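Local structure of Rho guanine nucleotide exchange factor 12 (Homo sapiens, 1TXD) at residues A[16-20]-A[21-25]; A[99-102]-A[103-107]; A[186-190]-A[191-195]. The protein acts as a guanine nucleotide exchange factor for the small GTPase RhoA through its DH and PH domains, and may act as a GTPase-activating protein for GNA12 and GNA13. The protein carries 1 engineered substitution. All blocks are in the same frame, centred on the assembly; numbering follows the deposited sequence.

In the fold
All three contacts are starts of helices, and their centres lie 11 to 19 Å apart at one end of the DH bundle. Contact 1 opens helix 20-57, contact 2 helix 102-109 and contact 3 helix 191-230. Contact 1 is a surface contact with no buried residue taking part, whereas contacts 2 and 3 are partly buried. Contacts 1 and 3 put a proline in the first turn, contact 2 a glycine. Their chemistry interlocks: Lys-19 of contact 1 forms a salt bridge with Glu-189 of contact 3, Arg-25 reaches the backbone of Asp-99, and the carboxylate of Glu-193 in contact 3 accepts from Ile-101 N and Gly-102 N at the start of helix 102-109.

Contact 1: A[16-20]-A[21-25]; sequences LGLKP and CEIKR
Glu-22, whose CB lies 3.3 Å from Lys-19 O, carries the strongest polar interaction here, a salt bridge with Arg-25 one turn further along the helix. The grip is side-on, with one guanidinium nitrogen for each carboxylate oxygen. Arg-25 NE approaches Glu-22 OE1 at 3.1 Å, while Arg-25 NH2 meets the syn lone pair of Glu-22 OE2 at 3.2 Å, with OE2 in the plane of the guanidinium. The NE bond is less flat, being tilted from both planes. With CG anti to the backbone N (chi1 178°) and a bend at chi2 (56°), the carboxylate of Glu-22 comes alongside Arg-25. Gln-26 NE2 adds a further hydrogen bond to Glu-22 OE2.

Backbone bonds come next. Ile-23 N donates to Lys-19 O at 3.0 Å, so the carbonyl of the N-cap residue already serves the helix, and Lys-24 N donates to Pro-20 O at 3.1 Å with a straighter N-H angle of 154°. Pro-20 occupies the first helical position, where the lack of an N-H costs no helical bond.

Packing completes the contact. Leu-18 CB lies 4.3 Å from Ile-23 CG1, joining the residue before the N-cap to the one five positions on, which is a hydrophobic staple; Trp-6 of helix 6-9 touches both side chains. The stem of Lys-19 runs past the cysteine, its CD 3.8 Å from Cys-21 SG, before its NZ goes on to a salt bridge with Glu-189.

Chemically, the positive end of the helix would probably favour an acidic side chain in the first turn, and a nearby guanidinium probably reinforces the ionised form of Glu-22, while the staple is consistent with a defined path of the incoming chain.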
ATOM      1  N   LEU A  16     -17.520  42.623   3.682  1.00 12.71           N
ATOM      2  CA  LEU A  16     -17.230  43.686   4.660  1.00 12.94           C
ATOM      3  C   LEU A  16     -17.823  43.333   5.991  1.00 10.40           C
ATOM      4  O   LEU A  16     -17.270  43.660   7.024  1.00  9.24           O
ATOM      5  CB  LEU A  16     -17.793  45.016   4.234  1.00 13.03           C
ATOM      6  CG  LEU A  16     -16.865  45.906   3.452  1.00 14.52           C
ATOM      7  CD1 LEU A  16     -17.657  47.117   3.035  1.00 15.08           C
ATOM      8  CD2 LEU A  16     -15.621  46.298   4.255  1.00 15.70           C
ATOM      9  N   GLY A  17     -18.955  42.649   5.930  1.00 10.44           N
ATOM     10  CA  GLY A  17     -19.700  42.262   7.102  1.00 10.47           C
ATOM     11  C   GLY A  17     -19.228  41.006   7.803  1.00 10.05           C
ATOM     12  O   GLY A  17     -19.654  40.762   8.901  1.00  9.91           O
ATOM     13  N   LEU A  18     -18.349  40.226   7.197  1.00 10.40           N
ATOM     14  CA  LEU A  18     -17.886  39.002   7.817  1.00 11.89           C
ATOM     15  C   LEU A  18     -16.731  39.231   8.748  1.00 11.80           C
ATOM     16  O   LEU A  18     -15.841  40.025   8.466  1.00  8.93           O
ATOM     17  CB  LEU A  18     -17.438  38.001   6.753  1.00 13.31           C
ATOM     18  CG  LEU A  18     -18.577  37.643   5.833  1.00 15.79           C
ATOM     19  CD1 LEU A  18     -18.089  36.663   4.822  1.00 17.24           C
ATOM     20  CD2 LEU A  18     -19.743  37.083   6.635  1.00 18.26           C
ATOM     21  N   LYS A  19     -16.730  38.493   9.847  1.00 13.28           N
ATOM     22  CA  LYS A  19     -15.588  38.471  10.764  1.00 15.55           C
ATOM     23  C   LYS A  19     -14.347  37.954  10.018  1.00 14.73           C
ATOM     24  O   LYS A  19     -14.476  37.108   9.114  1.00 13.04           O
ATOM     25  CB  LYS A  19     -15.878  37.534  11.953  1.00 17.35           C
ATOM     26  CG  LYS A  19     -16.103  38.187  13.291  1.00 20.11           C
ATOM     27  CD  LYS A  19     -16.369  37.111  14.381  1.00 22.65           C
ATOM     28  CE  LYS A  19     -15.537  37.386  15.657  1.00 24.90           C
ATOM     29  NZ  LYS A  19     -16.049  36.671  16.884  1.00 25.73           N
ATOM     30  N   PRO A  20     -13.163  38.438  10.392  1.00 14.72           N
ATOM     31  CA  PRO A  20     -11.901  37.884   9.863  1.00 16.45           C
ATOM     32  C   PRO A  20     -11.804  36.354  10.003  1.00 17.52           C
ATOM     33  O   PRO A  20     -11.560  35.647   9.032  1.00 16.34           O
ATOM     34  CB  PRO A  20     -10.814  38.600  10.692  1.00 16.50           C
ATOM     35  CG  PRO A  20     -11.450  39.820  11.234  1.00 15.76           C
ATOM     36  CD  PRO A  20     -12.939  39.561  11.328  1.00 15.31           C
ATOM     37  N   CYS A  21     -12.060  35.836  11.196  1.00 19.86           N
ATOM     38  CA  CYS A  21     -12.037  34.394  11.402  1.00 21.84           C
ATOM     39  C   CYS A  21     -13.035  33.679  10.503  1.00 20.84           C
ATOM     40  O   CYS A  21     -12.811  32.547  10.088  1.00 20.05           O
ATOM     41  CB  CYS A  21     -12.296  34.045  12.872  1.00 24.48           C
ATOM     42  SG  CYS A  21     -14.019  34.244  13.454  1.00 31.62           S
ATOM     43  N   GLU A  22     -14.137  34.334  10.191  1.00 20.07           N
ATOM     44  CA  GLU A  22     -15.142  33.751   9.306  1.00 20.36           C
ATOM     45  C   GLU A  22     -14.672  33.748   7.851  1.00 19.49           C
ATOM     46  O   GLU A  22     -15.018  32.863   7.069  1.00 19.97           O
ATOM     47  CB  GLU A  22     -16.486  34.487   9.482  1.00 20.91           C
ATOM     48  CG  GLU A  22     -17.598  34.006   8.568  1.00 22.74           C
ATOM     49  CD  GLU A  22     -17.884  32.504   8.695  1.00 22.99           C
ATOM     50  OE1 GLU A  22     -17.576  31.898   9.752  1.00 23.05           O
ATOM     51  OE2 GLU A  22     -18.415  31.940   7.727  1.00 21.76           O
ATOM     52  N   ILE A  23     -13.843  34.708   7.479  1.00 18.72           N
ATOM     53  CA  ILE A  23     -13.231  34.683   6.155  1.00 18.66           C
ATOM     54  C   ILE A  23     -12.246  33.503   6.030  1.00 19.58           C
ATOM     55  O   ILE A  23     -12.206  32.857   4.992  1.00 17.03           O
ATOM     56  CB  ILE A  23     -12.589  36.038   5.819  1.00 17.73           C
ATOM     57  CG1 ILE A  23     -13.638  36.924   5.138  1.00 17.57           C
ATOM     58  CG2 ILE A  23     -11.427  35.906   4.903  1.00 17.51           C
ATOM     59  CD1 ILE A  23     -13.316  38.332   5.160  1.00 14.16           C
ATOM     60  N   LYS A  24     -11.490  33.220   7.096  1.00 20.82           N
ATOM     61  CA  LYS A  24     -10.525  32.122   7.096  1.00 21.77           C
ATOM     62  C   LYS A  24     -11.251  30.791   6.999  1.00 21.38           C
ATOM     63  O   LYS A  24     -10.825  29.921   6.242  1.00 20.84           O
ATOM     64  CB  LYS A  24      -9.654  32.137   8.352  1.00 23.32           C
ATOM     65  CG  LYS A  24      -8.431  33.018   8.235  1.00 26.37           C
ATOM     66  CD  LYS A  24      -8.207  33.863   9.481  1.00 29.04           C
ATOM     67  CE  LYS A  24      -7.347  35.096   9.197  1.00 30.52           C
ATOM     68  NZ  LYS A  24      -7.688  36.196  10.123  1.00 31.19           N
ATOM     69  N   ARG A  25     -12.339  30.640   7.758  1.00 20.57           N
ATOM     70  CA  ARG A  25     -13.203  29.462   7.682  1.00 21.49           C
ATOM     71  C   ARG A  25     -13.619  29.221   6.237  1.00 21.64           C
ATOM     72  O   ARG A  25     -13.593  28.069   5.772  1.00 21.35           O
ATOM     73  CB  ARG A  25     -14.458  29.567   8.597  1.00 22.85           C
ATOM     74  CG  ARG A  25     -15.175  28.197   8.896  1.00 24.21           C
ATOM     75  CD  ARG A  25     -16.435  28.292   9.759  1.00 26.00           C
ATOM     76  NE  ARG A  25     -17.513  28.853   8.964  1.00 27.53           N
ATOM     77  CZ  ARG A  25     -18.518  28.192   8.413  1.00 28.93           C
ATOM     78  NH1 ARG A  25     -18.687  26.880   8.587  1.00 27.27           N
ATOM     79  NH2 ARG A  25     -19.395  28.884   7.690  1.00 30.77           N
TER

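Contact 2: A[99-102]-A[103-107]; sequences DQIG and EDLLT
Like the carbonyls of Ile-101 and Gly-102, which receive the amides of Leu-105 and Leu-106, that of Glu-103 belongs to the start of helix 102-109, but its oxygen is gripped by two donors of a single residue. Thr-107 N reaches Glu-103 O at 3.0 Å as a normal helical bond, and Thr-107 OG1 reaches the same oxygen at 3.2 Å. The two come from opposite faces of the carbonyl plane, the hydroxyl tilted 31° from it. The chi1 of Thr-107 (-63°) places OG1 beside the backbone N, which turns the hydroxyl back toward the preceding turn.

Across the junction, the helix is launched by two backbone bonds. Leu-106 N donates to Gly-102 O at 2.9 Å. Leu-105 N donates to Ile-101 O with a nearly straight N-H angle of 170°, so the N-cap carbonyl is well aligned.

Side-chain packing follows. Ile-101 CG2 packs against Leu-105 CD1 at 3.8 Å, the chains crossing at a slant one turn apart. The Asp-104 side chain crosses that of Ile-101 at about a right angle, with Asp-104 OD2 3.7 Å from Ile-101 CG1. Asp-104 also forms a salt bridge with Arg-92, and Glu-103 one with Lys-196.

Ile-101 has no polar side chain with which to cap the helix. The backbone N of Ile-101 and that of Gly-102 instead donate to Glu-193 OE1, a carboxylate borrowed from helix 191-230. Together with Glu-103 and Asp-104 in the first turn, that acid places negative charge at the positive helix end, partly balanced by the two salt-bridge partners; the net effect is probably favourable, and through its two bonds Glu-193 links the starts of the two helices.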
ATOM      1  N   ASP A  99     -22.550  28.190   5.091  1.00 31.19           N
ATOM      2  CA  ASP A  99     -22.855  28.257   6.512  1.00 32.59           C
ATOM      3  C   ASP A  99     -22.317  27.003   7.181  1.00 30.73           C
ATOM      4  O   ASP A  99     -21.116  26.747   7.081  1.00 30.11           O
ATOM      5  CB  ASP A  99     -24.356  28.505   6.751  1.00 33.75           C
ATOM      6  CG  ASP A  99     -24.795  29.902   6.302  1.00 37.53           C
ATOM      7  OD1 ASP A  99     -24.090  30.907   6.629  1.00 39.58           O
ATOM      8  OD2 ASP A  99     -25.829  30.087   5.612  1.00 40.34           O
ATOM      9  N   GLN A 100     -23.195  26.206   7.788  1.00 28.32           N
ATOM     10  CA  GLN A 100     -22.818  25.064   8.608  1.00 28.45           C
ATOM     11  C   GLN A 100     -22.420  23.938   7.684  1.00 26.12           C
ATOM     12  O   GLN A 100     -23.037  23.782   6.645  1.00 25.71           O
ATOM     13  CB  GLN A 100     -24.005  24.573   9.451  1.00 30.57           C
ATOM     14  CG  GLN A 100     -24.824  25.658  10.140  1.00 34.29           C
ATOM     15  CD  GLN A 100     -23.961  26.502  11.067  1.00 38.31           C
ATOM     16  OE1 GLN A 100     -23.229  25.953  11.890  1.00 42.30           O
ATOM     17  NE2 GLN A 100     -24.014  27.820  10.916  1.00 40.30           N
ATOM     18  N   ILE A 101     -21.413  23.162   8.071  1.00 23.84           N
ATOM     19  CA  ILE A 101     -20.891  22.067   7.238  1.00 25.01           C
ATOM     20  C   ILE A 101     -20.553  20.766   7.987  1.00 24.44           C
ATOM     21  O   ILE A 101     -20.371  19.733   7.367  1.00 23.35           O
ATOM     22  CB  ILE A 101     -19.673  22.544   6.431  1.00 24.37           C
ATOM     23  CG1 ILE A 101     -19.648  21.866   5.080  1.00 25.55           C
ATOM     24  CG2 ILE A 101     -18.344  22.291   7.190  1.00 25.26           C
ATOM     25  CD1 ILE A 101     -18.322  21.866   4.451  1.00 26.51           C
ATOM     26  N   GLY A 102     -20.489  20.811   9.314  1.00 25.87           N
ATOM     27  CA  GLY A 102     -20.136  19.648  10.105  1.00 26.45           C
ATOM     28  C   GLY A 102     -20.955  18.439   9.699  1.00 27.61           C
ATOM     29  O   GLY A 102     -20.419  17.347   9.535  1.00 26.99           O
ATOM     30  N   GLU A 103     -22.254  18.640   9.509  1.00 27.46           N
ATOM     31  CA  GLU A 103     -23.160  17.539   9.277  1.00 27.69           C
ATOM     32  C   GLU A 103     -22.884  16.904   7.920  1.00 26.24           C
ATOM     33  O   GLU A 103     -22.975  15.691   7.772  1.00 22.55           O
ATOM     34  CB  GLU A 103     -24.625  18.008   9.385  1.00 29.99           C
ATOM     35  CG  GLU A 103     -25.607  16.895   9.716  1.00 33.64           C
ATOM     36  CD  GLU A 103     -25.356  16.250  11.078  1.00 36.51           C
ATOM     37  OE1 GLU A 103     -25.397  16.976  12.109  1.00 39.94           O
ATOM     38  OE2 GLU A 103     -25.132  15.019  11.123  1.00 38.64           O
ATOM     39  N   ASP A 104     -22.529  17.735   6.945  1.00 25.02           N
ATOM     40  CA  ASP A 104     -22.165  17.242   5.620  1.00 25.57           C
ATOM     41  C   ASP A 104     -20.882  16.415   5.702  1.00 23.37           C
ATOM     42  O   ASP A 104     -20.809  15.347   5.173  1.00 21.78           O
ATOM     43  CB  ASP A 104     -21.999  18.387   4.634  1.00 24.60           C
ATOM     44  CG  ASP A 104     -23.186  19.281   4.610  1.00 25.78           C
ATOM     45  OD1 ASP A 104     -24.297  18.784   4.338  1.00 26.07           O
ATOM     46  OD2 ASP A 104     -23.102  20.493   4.891  1.00 27.51           O
ATOM     47  N   LEU A 105     -19.905  16.917   6.431  1.00 22.32           N
ATOM     48  CA  LEU A 105     -18.661  16.203   6.648  1.00 23.68           C
ATOM     49  C   LEU A 105     -18.884  14.869   7.327  1.00 24.00           C
ATOM     50  O   LEU A 105     -18.203  13.891   7.024  1.00 25.52           O
ATOM     51  CB  LEU A 105     -17.714  17.054   7.475  1.00 23.63           C
ATOM     52  CG  LEU A 105     -17.271  18.368   6.832  1.00 21.39           C
ATOM     53  CD1 LEU A 105     -16.432  19.077   7.828  1.00 22.95           C
ATOM     54  CD2 LEU A 105     -16.485  18.149   5.569  1.00 22.67           C
ATOM     55  N   LEU A 106     -19.862  14.821   8.213  1.00 23.31           N
ATOM     56  CA  LEU A 106     -20.241  13.583   8.860  1.00 23.12           C
ATOM     57  C   LEU A 106     -20.948  12.599   7.914  1.00 21.61           C
ATOM     58  O   LEU A 106     -20.747  11.402   8.025  1.00 21.25           O
ATOM     59  CB  LEU A 106     -21.101  13.863  10.109  1.00 23.45           C
ATOM     60  CG  LEU A 106     -20.274  14.309  11.322  1.00 23.76           C
ATOM     61  CD1 LEU A 106     -21.169  14.513  12.596  1.00 21.96           C
ATOM     62  CD2 LEU A 106     -19.113  13.345  11.626  1.00 22.34           C
ATOM     63  N   THR A 107     -21.762  13.102   6.997  1.00 21.16           N
ATOM     64  CA  THR A 107     -22.335  12.284   5.918  1.00 21.91           C
ATOM     65  C   THR A 107     -21.281  11.724   4.933  1.00 21.52           C
ATOM     66  O   THR A 107     -21.407  10.574   4.455  1.00 22.28           O
ATOM     67  CB  THR A 107     -23.398  13.128   5.163  1.00 22.15           C
ATOM     68  OG1 THR A 107     -24.453  13.460   6.072  1.00 23.09           O
ATOM     69  CG2 THR A 107     -24.112  12.308   4.112  1.00 23.69           C
TER

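Contact 3: A[186-190]-A[191-195]; sequences KYTEW and PTERE
Trp-190 and Glu-193 lie side by side at the head of helix 191-230, and backbone bonds define that head. Arg-194 N donates to Trp-190 O at 3.1 Å and 168°, while Glu-193 N adds a weak bond to the same oxygen. Pro-191 takes the first helical position, where no N-H is needed.

The packing depends on an uncommon torsion. Trp-190 CG sits between the backbone N and the carbonyl carbon (chi1 55°), which folds the indole back over Glu-193, whose CB is 3.2 Å from Trp-190 NE1. Glu-193 CG lies 3.4 Å above one face of the Trp-190 ring, toward its rim. Ring and carboxylate planes are 7° apart, and NE1 itself bonds to Gln-100 OE1. The Thr-188 methyl, CG2, presses on Glu-193 CG at 3.4 Å.

Among polar side chains, a water bridges the loop to the helix, donating to Thr-188 OG1 at 2.6 Å and to Glu-193 OE1 at 3.0 Å, an oxygen also engaged by the start of helix 102-109. Thr-188 OG1 also bonds to Ile-184 O.

Arg-194 lays one face of its guanidinium over Thr-188 O, which stands 2.9 Å above the plane, too steep for a hydrogen bond. With an alanine here, Thr-188 O would probably lose its positively charged cover, and a gap would open beside the loop.

This is a short interhelical turn of the DH bundle, joining helix 169-186 to the long helix 191-230, which runs toward the PH domain.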
ATOM      1  N   LYS A 186     -10.399  24.393  13.081  1.00 23.96           N
ATOM      2  CA  LYS A 186      -9.617  25.467  13.650  1.00 24.14           C
ATOM      3  C   LYS A 186     -10.337  26.817  13.582  1.00 25.08           C
ATOM      4  O   LYS A 186     -10.260  27.603  14.524  1.00 24.87           O
ATOM      5  CB  LYS A 186      -8.276  25.550  12.912  1.00 23.67           C
ATOM      6  CG  LYS A 186      -7.251  26.439  13.549  1.00 24.10           C
ATOM      7  CD  LYS A 186      -6.009  26.577  12.677  1.00 23.94           C
ATOM      8  CE  LYS A 186      -5.118  27.727  13.209  1.00 24.01           C
ATOM      9  NZ  LYS A 186      -3.710  27.539  12.824  1.00 23.44           N
ATOM     10  N   TYR A 187     -10.993  27.105  12.458  1.00 25.72           N
ATOM     11  CA  TYR A 187     -11.686  28.381  12.276  1.00 26.79           C
ATOM     12  C   TYR A 187     -13.201  28.227  12.421  1.00 28.43           C
ATOM     13  O   TYR A 187     -13.987  28.900  11.765  1.00 28.84           O
ATOM     14  CB  TYR A 187     -11.329  28.979  10.913  1.00 26.83           C
ATOM     15  CG  TYR A 187      -9.848  29.217  10.740  1.00 26.54           C
ATOM     16  CD1 TYR A 187      -9.184  30.178  11.497  1.00 26.78           C
ATOM     17  CD2 TYR A 187      -9.105  28.460   9.839  1.00 26.58           C
ATOM     18  CE1 TYR A 187      -7.813  30.395  11.342  1.00 27.26           C
ATOM     19  CE2 TYR A 187      -7.762  28.668   9.678  1.00 27.39           C
ATOM     20  CZ  TYR A 187      -7.116  29.638  10.432  1.00 28.19           C
ATOM     21  OH  TYR A 187      -5.773  29.822  10.261  1.00 30.12           O
ATOM     22  N   THR A 188     -13.607  27.309  13.274  1.00 29.53           N
ATOM     23  CA  THR A 188     -15.011  27.116  13.556  1.00 31.24           C
ATOM     24  C   THR A 188     -15.183  27.522  15.012  1.00 32.24           C
ATOM     25  O   THR A 188     -14.571  26.942  15.911  1.00 32.25           O
ATOM     26  CB  THR A 188     -15.432  25.657  13.314  1.00 30.71           C
ATOM     27  OG1 THR A 188     -15.417  25.357  11.902  1.00 29.86           O
ATOM     28  CG2 THR A 188     -16.869  25.450  13.740  1.00 29.34           C
ATOM     29  N   GLU A 189     -15.991  28.544  15.235  1.00 33.90           N
ATOM     30  CA  GLU A 189     -16.078  29.151  16.558  1.00 35.28           C
ATOM     31  C   GLU A 189     -17.018  28.385  17.467  1.00 35.72           C
ATOM     32  O   GLU A 189     -16.666  28.049  18.596  1.00 35.68           O
ATOM     33  CB  GLU A 189     -16.531  30.603  16.443  1.00 35.98           C
ATOM     34  CG  GLU A 189     -15.657  31.436  15.539  1.00 37.32           C
ATOM     35  CD  GLU A 189     -15.032  32.589  16.282  1.00 39.38           C
ATOM     36  OE1 GLU A 189     -15.781  33.524  16.666  1.00 40.13           O
ATOM     37  OE2 GLU A 189     -13.793  32.548  16.480  1.00 41.38           O
ATOM     38  N   TRP A 190     -18.189  28.053  16.943  1.00 36.50           N
ATOM     39  CA  TRP A 190     -19.307  27.668  17.777  1.00 38.14           C
ATOM     40  C   TRP A 190     -19.335  26.155  17.999  1.00 36.88           C
ATOM     41  O   TRP A 190     -19.277  25.375  17.048  1.00 37.06           O
ATOM     42  CB  TRP A 190     -20.631  28.233  17.237  1.00 40.71           C
ATOM     43  CG  TRP A 190     -20.943  27.907  15.842  1.00 44.65           C
ATOM     44  CD1 TRP A 190     -21.931  27.078  15.419  1.00 47.56           C
ATOM     45  CD2 TRP A 190     -20.294  28.410  14.647  1.00 48.22           C
ATOM     46  NE1 TRP A 190     -21.926  27.005  14.045  1.00 50.05           N
ATOM     47  CE2 TRP A 190     -20.934  27.811  13.543  1.00 50.00           C
ATOM     48  CE3 TRP A 190     -19.223  29.288  14.401  1.00 49.76           C
ATOM     49  CZ2 TRP A 190     -20.538  28.057  12.208  1.00 51.00           C
ATOM     50  CZ3 TRP A 190     -18.833  29.539  13.081  1.00 50.20           C
ATOM     51  CH2 TRP A 190     -19.496  28.932  12.006  1.00 51.14           C
ATOM     52  N   PRO A 191     -19.426  25.748  19.265  1.00 35.69           N
ATOM     53  CA  PRO A 191     -18.934  24.434  19.709  1.00 34.74           C
ATOM     54  C   PRO A 191     -19.609  23.215  19.081  1.00 33.53           C
ATOM     55  O   PRO A 191     -18.931  22.214  18.895  1.00 32.95           O
ATOM     56  CB  PRO A 191     -19.209  24.449  21.223  1.00 34.87           C
ATOM     57  CG  PRO A 191     -19.393  25.859  21.559  1.00 35.48           C
ATOM     58  CD  PRO A 191     -20.053  26.489  20.377  1.00 35.54           C
ATOM     59  N   THR A 192     -20.908  23.292  18.801  1.00 32.03           N
ATOM     60  CA  THR A 192     -21.663  22.143  18.292  1.00 31.21           C
ATOM     61  C   THR A 192     -21.235  21.844  16.856  1.00 29.59           C
ATOM     62  O   THR A 192     -21.136  20.678  16.444  1.00 30.12           O
ATOM     63  CB  THR A 192     -23.196  22.431  18.414  1.00 31.16           C
ATOM     64  OG1 THR A 192     -23.545  22.606  19.793  1.00 32.18           O
ATOM     65  CG2 THR A 192     -24.039  21.240  18.002  1.00 31.10           C
ATOM     66  N   GLU A 193     -20.948  22.910  16.111  1.00 27.92           N
ATOM     67  CA  GLU A 193     -20.484  22.792  14.739  1.00 26.38           C
ATOM     68  C   GLU A 193     -19.048  22.291  14.703  1.00 25.62           C
ATOM     69  O   GLU A 193     -18.733  21.382  13.915  1.00 22.24           O
ATOM     70  CB  GLU A 193     -20.610  24.121  14.001  1.00 26.55           C
ATOM     71  CG  GLU A 193     -19.848  24.218  12.691  1.00 26.52           C
ATOM     72  CD  GLU A 193     -20.503  23.460  11.558  1.00 28.46           C
ATOM     73  OE1 GLU A 193     -20.015  23.611  10.423  1.00 27.89           O
ATOM     74  OE2 GLU A 193     -21.501  22.733  11.796  1.00 29.84           O
ATOM     75  N   ARG A 194     -18.200  22.863  15.556  1.00 24.50           N
ATOM     76  CA  ARG A 194     -16.800  22.468  15.645  1.00 25.82           C
ATOM     77  C   ARG A 194     -16.635  21.021  16.077  1.00 25.73           C
ATOM     78  O   ARG A 194     -15.785  20.317  15.536  1.00 24.23           O
ATOM     79  CB  ARG A 194     -16.004  23.364  16.591  1.00 26.76           C
ATOM     80  CG  ARG A 194     -14.536  22.932  16.826  1.00 28.87           C
ATOM     81  CD  ARG A 194     -13.969  23.315  18.199  1.00 32.48           C
ATOM     82  NE  ARG A 194     -13.432  24.670  18.180  1.00 34.51           N
ATOM     83  CZ  ARG A 194     -13.863  25.699  18.937  1.00 38.02           C
ATOM     84  NH1 ARG A 194     -14.859  25.570  19.828  1.00 38.56           N
ATOM     85  NH2 ARG A 194     -13.275  26.888  18.810  1.00 38.96           N
ATOM     86  N   GLU A 195     -17.434  20.576  17.040  1.00 25.83           N
ATOM     87  CA  GLU A 195     -17.346  19.181  17.484  1.00 26.12           C
ATOM     88  C   GLU A 195     -17.586  18.166  16.354  1.00 23.35           C
ATOM     89  O   GLU A 195     -16.990  17.116  16.346  1.00 20.98           O
ATOM     90  CB  GLU A 195     -18.305  18.892  18.640  1.00 27.78           C
ATOM     91  CG  GLU A 195     -17.711  18.039  19.766  1.00 31.88           C
ATOM     92  CD  GLU A 195     -16.204  18.235  19.967  1.00 34.59           C
ATOM     93  OE1 GLU A 195     -15.775  19.308  20.438  1.00 37.28           O
ATOM     94  OE2 GLU A 195     -15.438  17.308  19.627  1.00 40.33           O
TER
HETATM   95  O   HOH W   1     -17.278  24.934  10.177  1.00 33.74           O